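Local coordinates for cell surface protein (Putative S-layer protein) (Clostridioides difficile R20291, PDB 5NJL) that probably belongs to the cell-wall surface layer of the bacterium, has an extended three-domain fold and supports cell adhesion in vitro, at residues I9-A14 with K62-L67; Y40-G45 with V75-K80; N70-V75 with E208-N213; N239-S244 with K263-S268. All blocks are in the same frame, centred on the assembly; numbering follows the deposited sequence.

Contact 1: I9-A14 with K62-L67; sequences ITKKEA and KLVNAL. With SO4 (sulfate ion), chain H; SO4 (sulfate ion), chain J.
K11 reaches across to the last turn of helix 57-65 and spends its ammonium group on backbone carbonyls. CG stands anti to the backbone N (chi1 174°), directed toward the helix, and the extended remainder of the chain lays CE 3.3 Å from V64 O and brings NZ to the point where the helix stops. K11 NZ donates to N65 O at 3.0 Å from above the carbonyl plane, and K11 NZ donates to L67 O, also at 3.0 Å, in the carbonyl plane and on a lone pair. A weak third bond runs to V64 O, which also receives L67 N. One oxygen of a sulfate, probably from the crystallisation liquor, takes a further bond from the same nitrogen; N213 ND2 holds the same ion. Beside this, A14 CB meets V64 CG1 at 4.0 Å, and both side chains rest on I211 of strand 204-212. Within the turn itself, T10 OG1 accepts from E13 N in an ST motif, and E13 OE1 from T10 N. A cation at the C-terminal end of a helix, where carbonyls point outward, should be favoured by the helix dipole; the ammonium ties the turn after strand 5-10 to that end.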
loop_
_atom_site.group_PDB
_atom_site.type_symbol
_atom_site.label_atom_id
_atom_site.label_comp_id
_atom_site.label_asym_id
_atom_site.label_seq_id
_atom_site.Cartn_x
_atom_site.Cartn_y
_atom_site.Cartn_z
ATOM N N ILE A 9 9.266 -17.592 2.694
ATOM C CA ILE A 9 10.507 -17.825 3.414
ATOM C C ILE A 9 10.390 -19.091 4.258
ATOM O O ILE A 9 9.293 -19.608 4.481
ATOM C CB ILE A 9 10.889 -16.620 4.307
ATOM C CG1 ILE A 9 9.816 -16.332 5.369
ATOM C CG2 ILE A 9 11.133 -15.380 3.447
ATOM C CD1 ILE A 9 10.308 -15.407 6.468
ATOM N N THR A 10 11.532 -19.585 4.710
ATOM C CA THR A 10 11.556 -20.728 5.613
ATOM C C THR A 10 11.380 -20.269 7.065
ATOM O O THR A 10 11.568 -19.085 7.395
ATOM C CB THR A 10 12.876 -21.485 5.512
ATOM O OG1 THR A 10 13.949 -20.653 5.973
ATOM C CG2 THR A 10 13.143 -21.920 4.047
ATOM N N LYS A 11 11.053 -21.217 7.927
ATOM C CA LYS A 11 11.012 -20.953 9.352
ATOM C C LYS A 11 12.353 -20.431 9.869
ATOM O O LYS A 11 12.374 -19.507 10.681
ATOM C CB LYS A 11 10.565 -22.212 10.108
ATOM C CG LYS A 11 10.624 -22.104 11.624
ATOM C CD LYS A 11 9.921 -23.293 12.254
ATOM C CE LYS A 11 10.151 -23.298 13.752
ATOM N NZ LYS A 11 9.248 -24.266 14.394
ATOM N N LYS A 12 13.468 -20.987 9.402
ATOM C CA LYS A 12 14.805 -20.486 9.785
ATOM C C LYS A 12 15.010 -19.021 9.369
ATOM O O LYS A 12 15.595 -18.235 10.118
ATOM C CB LYS A 12 15.932 -21.274 9.104
ATOM C CG LYS A 12 16.086 -22.752 9.424
ATOM C CD LYS A 12 17.154 -23.319 8.481
ATOM C CE LYS A 12 17.245 -24.834 8.521
ATOM N NZ LYS A 12 18.287 -25.332 7.569
ATOM N N GLU A 13 14.559 -18.678 8.162
ATOM C CA GLU A 13 14.683 -17.303 7.651
ATOM C C GLU A 13 13.737 -16.303 8.370
ATOM O O GLU A 13 13.951 -15.090 8.308
ATOM C CB GLU A 13 14.406 -17.272 6.146
ATOM C CG GLU A 13 15.522 -17.892 5.322
ATOM C CD GLU A 13 15.151 -18.129 3.858
ATOM O OE1 GLU A 13 13.955 -18.235 3.499
ATOM O OE2 GLU A 13 16.092 -18.223 3.053
ATOM N N ALA A 14 12.699 -16.817 9.027
ATOM C CA ALA A 14 11.759 -15.971 9.787
ATOM C C ALA A 14 12.416 -15.206 10.948
ATOM O O ALA A 14 11.845 -14.233 11.433
ATOM C CB ALA A 14 10.572 -16.791 10.272
ATOM N N LYS A 62 5.701 -16.645 19.093
ATOM C CA LYS A 62 5.099 -17.879 19.602
ATOM C C LYS A 62 4.578 -18.810 18.488
ATOM O O LYS A 62 4.765 -20.032 18.543
ATOM C CB LYS A 62 3.968 -17.577 20.580
ATOM C CG LYS A 62 3.520 -18.784 21.389
ATOM C CD LYS A 62 2.437 -18.423 22.402
ATOM C CE LYS A 62 1.867 -19.700 23.030
ATOM N NZ LYS A 62 0.749 -19.408 23.967
ATOM N N LEU A 63 3.915 -18.227 17.498
ATOM C CA LEU A 63 3.342 -18.980 16.400
ATOM C C LEU A 63 4.421 -19.555 15.490
ATOM O O LEU A 63 4.321 -20.715 15.096
ATOM C CB LEU A 63 2.349 -18.123 15.599
ATOM C CG LEU A 63 1.027 -17.832 16.321
ATOM C CD1 LEU A 63 0.254 -16.688 15.675
ATOM C CD2 LEU A 63 0.138 -19.070 16.353
ATOM N N VAL A 64 5.436 -18.749 15.178
ATOM C CA VAL A 64 6.579 -19.185 14.364
ATOM C C VAL A 64 7.312 -20.319 15.083
ATOM O O VAL A 64 7.526 -21.378 14.495
ATOM C CB VAL A 64 7.549 -18.031 14.057
ATOM C CG1 VAL A 64 8.839 -18.543 13.412
ATOM C CG2 VAL A 64 6.882 -16.998 13.149
ATOM N N ASN A 65 7.655 -20.120 16.359
ATOM C CA ASN A 65 8.346 -21.174 17.144
ATOM C C ASN A 65 7.586 -22.506 17.182
ATOM O O ASN A 65 8.203 -23.566 17.138
ATOM C CB ASN A 65 8.653 -20.719 18.577
ATOM C CG ASN A 65 9.652 -19.579 18.640
ATOM O OD1 ASN A 65 10.355 -19.294 17.668
ATOM N ND2 ASN A 65 9.714 -18.903 19.798
ATOM N N ALA A 66 6.259 -22.458 17.257
ATOM C CA ALA A 66 5.453 -23.666 17.323
ATOM C C ALA A 66 5.081 -24.265 15.952
ATOM O O ALA A 66 4.350 -25.242 15.895
ATOM C CB ALA A 66 4.193 -23.391 18.125
ATOM N N LEU A 67 5.549 -23.672 14.852
ATOM C CA LEU A 67 5.105 -24.075 13.518
ATOM C C LEU A 67 5.620 -25.489 13.215
ATOM O O LEU A 67 6.823 -25.750 13.314
ATOM C CB LEU A 67 5.648 -23.096 12.478
ATOM C CG LEU A 67 5.169 -23.230 11.047
ATOM C CD1 LEU A 67 3.660 -23.128 10.975
ATOM C CD2 LEU A 67 5.850 -22.168 10.204
HETATM S S SO4 H . 12.002 -26.816 14.265
HETATM O O1 SO4 H . 11.556 -26.177 15.529
HETATM O O2 SO4 H . 12.828 -27.999 14.615
HETATM O O3 SO4 H . 12.850 -25.844 13.530
HETATM O O4 SO4 H . 10.838 -27.258 13.451
HETATM S S SO4 J . 20.208 -25.257 4.533
HETATM O O1 SO4 J . 19.176 -26.155 3.955
HETATM O O2 SO4 J . 21.149 -26.030 5.377
HETATM O O3 SO4 J . 20.955 -24.622 3.425
HETATM O O4 SO4 J . 19.552 -24.224 5.373
#

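Contact 2: Y40-G45 with V75-K80; sequences YEIKVG and VTITDK
The Y40 ring lies obliquely against the end of strand 72-79, its CD1 3.9 Å from D79 CA and its CE1 4.0 Å from D79 CB. Ring and D79 carboxylate planes are turned 39° apart, and the carboxylate itself is held by H82 and by the backbone N of G81. I77 CG2 also approaches the ring obliquely, while L24 of helix 14-25 and L206 of strand 204-212 touch it from outside the pair. Next along this face, I42 and I77 lie side by side, with I42 CD1 4.1 Å from I77 CG2; I42 CG2 crosses to V75 CG1. Strands 40-45 and 72-79 are antiparallel neighbours in a five-stranded mixed sheet, and this largely apolar face, from Y40 to V44, packs in part against helix 14-25. E41 with T78 and K43 with T76 are the hydrogen-bonded pairs, and their side chains occupy the other, polar face. There one water bonds to E41 O, T76 OG1 and T78 OG1, and more weakly to T76 O. K80, bent at chi3 (79°) and chi4, crosses E41 at about a right angle and forms a salt bridge from NZ to E41 OE1 at 3.3 Å, its hydrogen bond weak. K43 NZ adds a long salt bridge to E41 OE2.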
loop_
_atom_site.group_PDB
_atom_site.type_symbol
_atom_site.label_atom_id
_atom_site.label_comp_id
_atom_site.label_asym_id
_atom_site.label_seq_id
_atom_site.Cartn_x
_atom_site.Cartn_y
_atom_site.Cartn_z
ATOM N N TYR A 40 1.565 0.535 11.987
ATOM C CA TYR A 40 1.417 -0.725 11.256
ATOM C C TYR A 40 0.434 -1.683 11.886
ATOM O O TYR A 40 0.242 -1.713 13.133
ATOM C CB TYR A 40 2.796 -1.375 11.050
ATOM C CG TYR A 40 3.691 -0.535 10.183
ATOM C CD1 TYR A 40 3.641 -0.639 8.776
ATOM C CD2 TYR A 40 4.551 0.414 10.736
ATOM C CE1 TYR A 40 4.432 0.165 7.973
ATOM C CE2 TYR A 40 5.336 1.221 9.941
ATOM C CZ TYR A 40 5.275 1.083 8.556
ATOM O OH TYR A 40 6.051 1.883 7.768
ATOM N N GLU A 41 -0.255 -2.424 11.005
ATOM C CA GLU A 41 -1.191 -3.439 11.395
ATOM C C GLU A 41 -0.628 -4.755 10.879
ATOM O O GLU A 41 -0.453 -4.932 9.663
ATOM C CB GLU A 41 -2.590 -3.213 10.814
ATOM C CG GLU A 41 -3.629 -4.212 11.302
ATOM C CD GLU A 41 -5.032 -3.888 10.826
ATOM O OE1 GLU A 41 -5.602 -2.888 11.271
ATOM O OE2 GLU A 41 -5.578 -4.635 10.008
ATOM N N ILE A 42 -0.351 -5.663 11.812
ATOM C CA ILE A 42 0.230 -6.964 11.468
ATOM C C ILE A 42 -0.825 -8.007 11.735
ATOM O O ILE A 42 -1.460 -8.013 12.808
ATOM C CB ILE A 42 1.480 -7.278 12.310
ATOM C CG1 ILE A 42 2.461 -6.117 12.294
ATOM C CG2 ILE A 42 2.144 -8.575 11.833
ATOM C CD1 ILE A 42 2.968 -5.714 10.934
ATOM N N LYS A 43 -1.040 -8.884 10.758
ATOM C CA LYS A 43 -1.963 -9.969 10.927
ATOM C C LYS A 43 -1.224 -11.289 10.661
ATOM O O LYS A 43 -0.270 -11.337 9.890
ATOM C CB LYS A 43 -3.158 -9.852 9.989
ATOM C CG LYS A 43 -4.071 -8.665 10.202
ATOM C CD LYS A 43 -5.267 -8.805 9.272
ATOM C CE LYS A 43 -6.093 -7.536 9.236
ATOM N NZ LYS A 43 -7.425 -7.816 8.635
ATOM N N VAL A 44 -1.630 -12.314 11.378
ATOM C CA VAL A 44 -0.985 -13.650 11.308
ATOM C C VAL A 44 -2.087 -14.687 11.337
ATOM O O VAL A 44 -3.053 -14.552 12.087
ATOM C CB VAL A 44 -0.026 -13.900 12.498
ATOM C CG1 VAL A 44 0.700 -15.232 12.341
ATOM C CG2 VAL A 44 0.997 -12.791 12.594
ATOM N N GLY A 45 -1.953 -15.718 10.503
ATOM C CA GLY A 45 -2.869 -16.860 10.545
ATOM C C GLY A 45 -2.359 -18.007 9.683
ATOM O O GLY A 45 -1.379 -17.852 8.939
ATOM N N VAL A 75 1.827 -14.052 7.212
ATOM C CA VAL A 75 1.932 -12.761 7.913
ATOM C C VAL A 75 1.632 -11.651 6.894
ATOM O O VAL A 75 2.288 -11.603 5.845
ATOM C CB VAL A 75 3.347 -12.546 8.495
ATOM C CG1 VAL A 75 3.463 -11.201 9.197
ATOM C CG2 VAL A 75 3.730 -13.686 9.441
ATOM N N THR A 76 0.659 -10.781 7.189
ATOM C CA THR A 76 0.438 -9.574 6.358
ATOM C C THR A 76 0.824 -8.304 7.100
ATOM O O THR A 76 0.630 -8.204 8.307
ATOM C CB THR A 76 -0.996 -9.483 5.823
ATOM O OG1 THR A 76 -1.921 -9.218 6.879
ATOM C CG2 THR A 76 -1.384 -10.791 5.128
ATOM N N ILE A 77 1.466 -7.397 6.382
ATOM C CA ILE A 77 1.946 -6.124 6.911
ATOM C C ILE A 77 1.175 -5.037 6.152
ATOM O O ILE A 77 1.284 -4.938 4.914
ATOM C CB ILE A 77 3.447 -5.981 6.679
ATOM C CG1 ILE A 77 4.208 -7.163 7.328
ATOM C CG2 ILE A 77 3.972 -4.623 7.159
ATOM C CD1 ILE A 77 5.708 -7.072 7.160
ATOM N N THR A 78 0.388 -4.268 6.895
ATOM C CA THR A 78 -0.383 -3.143 6.377
ATOM C C THR A 78 0.092 -1.833 7.044
ATOM O O THR A 78 0.183 -1.754 8.262
ATOM C CB THR A 78 -1.875 -3.375 6.616
ATOM O OG1 THR A 78 -2.271 -4.615 6.016
ATOM C CG2 THR A 78 -2.720 -2.254 6.011
ATOM N N ASP A 79 0.444 -0.843 6.228
ATOM C CA ASP A 79 0.619 0.551 6.651
ATOM C C ASP A 79 -0.772 1.137 6.845
ATOM O O ASP A 79 -1.577 1.180 5.904
ATOM C CB ASP A 79 1.455 1.269 5.571
ATOM C CG ASP A 79 1.689 2.739 5.831
ATOM O OD1 ASP A 79 1.251 3.314 6.856
ATOM O OD2 ASP A 79 2.368 3.342 4.982
ATOM N N LYS A 80 -1.106 1.554 8.065
ATOM C CA LYS A 80 -2.416 2.134 8.326
ATOM C C LYS A 80 -2.578 3.573 7.761
ATOM O O LYS A 80 -3.644 4.164 7.909
ATOM C CB LYS A 80 -2.747 2.145 9.817
ATOM C CG LYS A 80 -2.888 0.762 10.454
ATOM C CD LYS A 80 -2.954 0.823 11.983
ATOM C CE LYS A 80 -4.304 1.209 12.556
ATOM N NZ LYS A 80 -5.377 0.347 12.019
HETATM O O HOH W 1 -1.853 -6.637 7.925
HETATM O O HOH W 2 -4.733 -2.009 13.473
#

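Contact 3: N70-V75 with E208-N213; sequences NKELIV and EITIKN. With SO4 (sulfate ion), chain H.
E72 and K212 lie side by side and point the same way, a non-hydrogen-bonded pair on the mostly polar face of two antiparallel strands. E72 CG sits between the backbone N and the carbonyl carbon (chi1 60°), and OE1 lies beside the lysine methylenes, 3.5 Å from K212 CE. The charges do not meet: E72 OE1 is 4.3 Å from K212 NZ, and each has a salt bridge elsewhere, E72 with K263 and K212 with E273. Further along the same face I74 and T210 are also side by side, I74 CD1 lying only 3.1 Å from T210 OG1. I74 CG2 flanks E208 CG. The opposite face is apolar. V75 CG2 meets I211 CD1 at 3.8 Å, the two side chains crossing obliquely, and L73 CB faces I211 CB; L60, L63 and V64 of helix 57-65 and L17 of helix 14-25 close over this layer. Between the faces, L73 with I211 and V75 with I209 each exchange two backbone bonds, joining strands 72-79 and 204-212 at the centre of the mixed sheet. Past the strand ends, N213 N donates to K71 O, and N70 N to N213 O at 2.7 Å. N213 ND2 donates to a sulfate oxygen at 3.0 Å. The sheet thus separates an apolar, helix-covered side from a side carrying charges, whose ion pairs lead to residues of the neighbouring four-stranded sheet.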
loop_
_atom_site.group_PDB
_atom_site.type_symbol
_atom_site.label_atom_id
_atom_site.label_comp_id
_atom_site.label_asym_id
_atom_site.label_seq_id
_atom_site.Cartn_x
_atom_site.Cartn_y
_atom_site.Cartn_z
ATOM N N ASN A 70 6.478 -29.081 7.754
ATOM C CA ASN A 70 5.654 -28.908 6.539
ATOM C C ASN A 70 4.328 -28.186 6.791
ATOM O O ASN A 70 3.370 -28.356 6.028
ATOM C CB ASN A 70 5.447 -30.253 5.788
ATOM C CG ASN A 70 6.407 -30.435 4.604
ATOM O OD1 ASN A 70 7.025 -29.488 4.127
ATOM N ND2 ASN A 70 6.538 -31.659 4.140
ATOM N N LYS A 71 4.289 -27.369 7.848
ATOM C CA LYS A 71 3.164 -26.443 8.067
ATOM C C LYS A 71 3.627 -25.039 7.686
ATOM O O LYS A 71 4.828 -24.785 7.478
ATOM C CB LYS A 71 2.679 -26.462 9.517
ATOM C CG LYS A 71 2.235 -27.837 10.021
ATOM C CD LYS A 71 1.049 -28.368 9.243
ATOM C CE LYS A 71 0.526 -29.634 9.891
ATOM N NZ LYS A 71 -0.669 -30.119 9.164
ATOM N N GLU A 72 2.656 -24.140 7.576
ATOM C CA GLU A 72 2.940 -22.761 7.230
ATOM C C GLU A 72 2.061 -21.754 7.959
ATOM O O GLU A 72 1.007 -22.090 8.509
ATOM C CB GLU A 72 2.820 -22.562 5.715
ATOM C CG GLU A 72 1.451 -22.867 5.144
ATOM C CD GLU A 72 1.454 -22.859 3.623
ATOM O OE1 GLU A 72 2.297 -23.555 3.010
ATOM O OE2 GLU A 72 0.595 -22.163 3.048
ATOM N N LEU A 73 2.527 -20.511 7.911
ATOM C CA LEU A 73 1.910 -19.376 8.597
ATOM C C LEU A 73 1.960 -18.218 7.598
ATOM O O LEU A 73 2.952 -18.086 6.876
ATOM C CB LEU A 73 2.770 -19.043 9.819
ATOM C CG LEU A 73 2.244 -18.375 11.069
ATOM C CD1 LEU A 73 1.011 -19.104 11.598
ATOM C CD2 LEU A 73 3.358 -18.339 12.115
ATOM N N ILE A 74 0.909 -17.403 7.549
ATOM C CA ILE A 74 0.864 -16.231 6.674
ATOM C C ILE A 74 0.946 -14.989 7.557
ATOM O O ILE A 74 0.242 -14.922 8.549
ATOM C CB ILE A 74 -0.461 -16.183 5.869
ATOM C CG1 ILE A 74 -0.668 -17.468 5.046
ATOM C CG2 ILE A 74 -0.500 -14.969 4.941
ATOM C CD1 ILE A 74 0.306 -17.629 3.901
ATOM N N VAL A 75 1.827 -14.052 7.212
ATOM C CA VAL A 75 1.932 -12.761 7.913
ATOM C C VAL A 75 1.632 -11.651 6.894
ATOM O O VAL A 75 2.288 -11.603 5.845
ATOM C CB VAL A 75 3.347 -12.546 8.495
ATOM C CG1 VAL A 75 3.463 -11.201 9.197
ATOM C CG2 VAL A 75 3.730 -13.686 9.441
ATOM N N GLU A 208 2.772 -9.734 2.035
ATOM C CA GLU A 208 2.164 -10.984 2.471
ATOM C C GLU A 208 3.334 -11.971 2.457
ATOM O O GLU A 208 3.922 -12.220 1.398
ATOM C CB GLU A 208 1.074 -11.368 1.477
ATOM C CG GLU A 208 0.388 -12.707 1.669
ATOM C CD GLU A 208 -0.311 -13.164 0.378
ATOM O OE1 GLU A 208 -1.224 -12.437 -0.100
ATOM O OE2 GLU A 208 0.073 -14.238 -0.165
ATOM N N ILE A 209 3.735 -12.457 3.630
ATOM C CA ILE A 209 4.888 -13.350 3.748
ATOM C C ILE A 209 4.371 -14.702 4.202
ATOM O O ILE A 209 3.703 -14.788 5.227
ATOM C CB ILE A 209 5.943 -12.829 4.732
ATOM C CG1 ILE A 209 6.404 -11.424 4.344
ATOM C CG2 ILE A 209 7.141 -13.773 4.811
ATOM C CD1 ILE A 209 5.812 -10.357 5.232
ATOM N N THR A 210 4.673 -15.748 3.422
ATOM C CA THR A 210 4.307 -17.123 3.770
ATOM C C THR A 210 5.538 -17.787 4.375
ATOM O O THR A 210 6.591 -17.823 3.760
ATOM C CB THR A 210 3.827 -17.907 2.534
ATOM O OG1 THR A 210 2.726 -17.206 1.956
ATOM C CG2 THR A 210 3.368 -19.326 2.925
ATOM N N ILE A 211 5.406 -18.257 5.613
ATOM C CA ILE A 211 6.500 -18.878 6.328
ATOM C C ILE A 211 6.225 -20.382 6.290
ATOM O O ILE A 211 5.172 -20.814 6.696
ATOM C CB ILE A 211 6.580 -18.423 7.800
ATOM C CG1 ILE A 211 6.660 -16.893 7.899
ATOM C CG2 ILE A 211 7.815 -19.025 8.459
ATOM C CD1 ILE A 211 6.393 -16.399 9.310
ATOM N N LYS A 212 7.181 -21.148 5.783
ATOM C CA LYS A 212 7.006 -22.588 5.602
ATOM C C LYS A 212 8.087 -23.299 6.365
ATOM O O LYS A 212 9.274 -23.007 6.185
ATOM C CB LYS A 212 7.090 -22.945 4.122
ATOM C CG LYS A 212 5.923 -22.409 3.320
ATOM C CD LYS A 212 6.033 -22.750 1.837
ATOM C CE LYS A 212 4.884 -22.140 1.054
ATOM N NZ LYS A 212 4.766 -22.659 -0.338
ATOM N N ASN A 213 7.694 -24.220 7.239
ATOM C CA ASN A 213 8.687 -25.035 7.944
ATOM C C ASN A 213 9.027 -26.248 7.056
ATOM O O ASN A 213 8.557 -27.369 7.289
ATOM C CB ASN A 213 8.179 -25.487 9.309
ATOM C CG ASN A 213 9.272 -26.122 10.154
ATOM O OD1 ASN A 213 10.455 -26.076 9.810
ATOM N ND2 ASN A 213 8.881 -26.674 11.291
HETATM S S SO4 H . 12.002 -26.816 14.265
HETATM O O1 SO4 H . 11.556 -26.177 15.529
HETATM O O2 SO4 H . 12.828 -27.999 14.615
HETATM O O3 SO4 H . 12.850 -25.844 13.530
HETATM O O4 SO4 H . 10.838 -27.258 13.451
#

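Contact 4: N239-S244 with K263-S268; sequences NGTSKS and KYTDAS. With SO4 (sulfate ion), chain S.
Y264 lays its ring obliquely beside G240, CD2 coming 3.6 Å from G240 CA, while its CB lies 3.9 Å from K243 CG. The ring approaches the glycine this closely with CG placed between the backbone N and the carbonyl carbon (chi1 69°). The setting is a beta bulge at the edge of a four-stranded mixed sheet: the register of strand 243-245 and the residues before it against strand 258-265 shifts by one between T241 and S244. T241 with T265 and S244 with K263 are antiparallel hydrogen-bonded pairs, each closed by two backbone bonds, and the chain turns a corner at S242 between them. There S242 N donates instead to a sulfate oxygen, O2, at 2.7 Å, an ion probably from the crystallisation liquor. S242 O is met by a water that also bonds to T265 OG1. On the face of the paired side chains, T241 and T265 are set at a slant, T241 OG1 lying 3.4 Å from T265 CB, and a second water links T241 OG1 to D266 O. S244 OG sits over the start of the K263 chain, 3.5 Å from K263 CB. That chain then runs on, extended, to carry its ammonium away to E72 of strand 72-79 and to N70 O just before it. K243 NZ turns back to A238 O. Past the strand end, D266 OD1 accepts from S268 OG at 2.8 Å, on the syn side of the carboxylate.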
loop_
_atom_site.group_PDB
_atom_site.type_symbol
_atom_site.label_atom_id
_atom_site.label_comp_id
_atom_site.label_asym_id
_atom_site.label_seq_id
_atom_site.Cartn_x
_atom_site.Cartn_y
_atom_site.Cartn_z
ATOM N N ASN A 239 7.985 -41.667 -3.544
ATOM C CA ASN A 239 8.196 -42.506 -2.353
ATOM C C ASN A 239 8.349 -41.715 -1.038
ATOM O O ASN A 239 8.544 -42.306 0.028
ATOM C CB ASN A 239 9.417 -43.433 -2.566
ATOM C CG ASN A 239 9.152 -44.521 -3.603
ATOM O OD1 ASN A 239 8.075 -45.101 -3.631
ATOM N ND2 ASN A 239 10.142 -44.800 -4.451
ATOM N N GLY A 240 8.264 -40.388 -1.090
ATOM C CA GLY A 240 8.205 -39.609 0.141
ATOM C C GLY A 240 6.969 -39.976 0.937
ATOM O O GLY A 240 5.989 -40.458 0.364
ATOM N N THR A 241 7.005 -39.731 2.241
ATOM C CA THR A 241 5.877 -40.007 3.124
ATOM C C THR A 241 5.131 -38.714 3.481
ATOM O O THR A 241 5.626 -37.614 3.213
ATOM C CB THR A 241 6.314 -40.753 4.392
ATOM O OG1 THR A 241 7.306 -39.999 5.094
ATOM C CG2 THR A 241 6.882 -42.135 4.022
ATOM N N SER A 242 3.926 -38.873 4.044
ATOM C CA SER A 242 3.020 -37.761 4.399
ATOM C C SER A 242 2.914 -36.748 3.269
ATOM O O SER A 242 3.153 -35.551 3.466
ATOM C CB SER A 242 3.480 -37.069 5.675
ATOM O OG SER A 242 3.749 -38.001 6.704
ATOM N N LYS A 243 2.628 -37.263 2.080
ATOM C CA LYS A 243 2.565 -36.461 0.879
ATOM C C LYS A 243 1.270 -35.654 0.889
ATOM O O LYS A 243 0.214 -36.180 1.248
ATOM C CB LYS A 243 2.582 -37.328 -0.373
ATOM C CG LYS A 243 3.950 -37.852 -0.773
ATOM C CD LYS A 243 3.860 -38.740 -2.002
ATOM C CE LYS A 243 3.240 -40.085 -1.652
ATOM N NZ LYS A 243 3.171 -40.986 -2.822
ATOM N N SER A 244 1.367 -34.387 0.520
ATOM C CA SER A 244 0.186 -33.608 0.142
ATOM C C SER A 244 0.536 -32.878 -1.143
ATOM O O SER A 244 1.560 -32.195 -1.214
ATOM C CB SER A 244 -0.261 -32.656 1.260
ATOM O OG SER A 244 0.692 -31.644 1.481
ATOM N N LYS A 263 4.353 -31.450 -0.844
ATOM C CA LYS A 263 4.989 -31.504 0.471
ATOM C C LYS A 263 5.170 -32.981 0.768
ATOM O O LYS A 263 4.253 -33.777 0.550
ATOM C CB LYS A 263 4.117 -30.857 1.544
ATOM C CG LYS A 263 3.938 -29.359 1.343
ATOM C CD LYS A 263 3.124 -28.696 2.461
ATOM C CE LYS A 263 3.226 -27.172 2.362
ATOM N NZ LYS A 263 2.750 -26.394 3.551
ATOM N N TYR A 264 6.348 -33.346 1.256
ATOM C CA TYR A 264 6.591 -34.718 1.687
ATOM C C TYR A 264 7.734 -34.779 2.687
ATOM O O TYR A 264 8.526 -33.829 2.817
ATOM C CB TYR A 264 6.868 -35.622 0.476
ATOM C CG TYR A 264 8.184 -35.374 -0.230
ATOM C CD1 TYR A 264 8.296 -34.394 -1.205
ATOM C CD2 TYR A 264 9.322 -36.140 0.064
ATOM C CE1 TYR A 264 9.488 -34.181 -1.869
ATOM C CE2 TYR A 264 10.523 -35.926 -0.598
ATOM C CZ TYR A 264 10.599 -34.943 -1.555
ATOM O OH TYR A 264 11.763 -34.708 -2.234
ATOM N N THR A 265 7.827 -35.918 3.356
ATOM C CA THR A 265 8.932 -36.209 4.256
ATOM C C THR A 265 9.911 -37.133 3.508
ATOM O O THR A 265 9.497 -38.191 2.983
ATOM C CB THR A 265 8.387 -36.836 5.523
ATOM O OG1 THR A 265 7.494 -35.899 6.126
ATOM C CG2 THR A 265 9.487 -37.162 6.518
ATOM N N ASP A 266 11.180 -36.716 3.425
ATOM C CA ASP A 266 12.150 -37.446 2.607
ATOM C C ASP A 266 12.680 -38.655 3.362
ATOM O O ASP A 266 12.244 -38.948 4.483
ATOM C CB ASP A 266 13.243 -36.522 2.011
ATOM C CG ASP A 266 14.335 -36.110 3.013
ATOM O OD1 ASP A 266 14.430 -36.645 4.157
ATOM O OD2 ASP A 266 15.129 -35.212 2.625
ATOM N N ALA A 267 13.583 -39.382 2.725
ATOM C CA ALA A 267 14.127 -40.626 3.299
ATOM C C ALA A 267 14.736 -40.410 4.697
ATOM O O ALA A 267 14.619 -41.282 5.542
ATOM C CB ALA A 267 15.160 -41.231 2.350
ATOM N N SER A 268 15.367 -39.251 4.936
ATOM C CA SER A 268 15.994 -38.940 6.245
ATOM C C SER A 268 15.028 -38.377 7.308
ATOM O O SER A 268 15.430 -38.101 8.453
ATOM C CB SER A 268 17.181 -37.962 6.068
ATOM O OG SER A 268 16.773 -36.661 5.643
HETATM S S SO4 S . 2.337 -41.857 3.140
HETATM O O1 SO4 S . 0.939 -42.285 3.355
HETATM O O2 SO4 S . 2.840 -41.353 4.438
HETATM O O3 SO4 S . 3.166 -43.012 2.730
HETATM O O4 SO4 S . 2.351 -40.819 2.067
HETATM O O HOH W 3 9.965 -40.736 5.070
HETATM O O HOH W 4 5.549 -34.156 4.973
#

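Contacts 1, 2 and 3 belong to one mixed sheet, ordered 5-10, 204-212, 72-79, 40-45, 52-54, and its covering helices. Contacts 2 and 3 share V75 and lie on opposite edges of strand 72-79, centres about 14 Å apart; contact 1 is about 8 Å from contact 3, centre to centre, at one end of the sheet, and both touch the same sulfate. Contact 4 lies in the separate four-stranded sheet, about 32 Å from contact 2 between centres, yet meets contact 3 through K263. Along the chain the segments of contacts 1 and 2 alternate, as do those of 2 and 3, whereas contact 4 comes last. The two segments of contact 3 are separated by 132 residues, consistent with the extended multidomain fold.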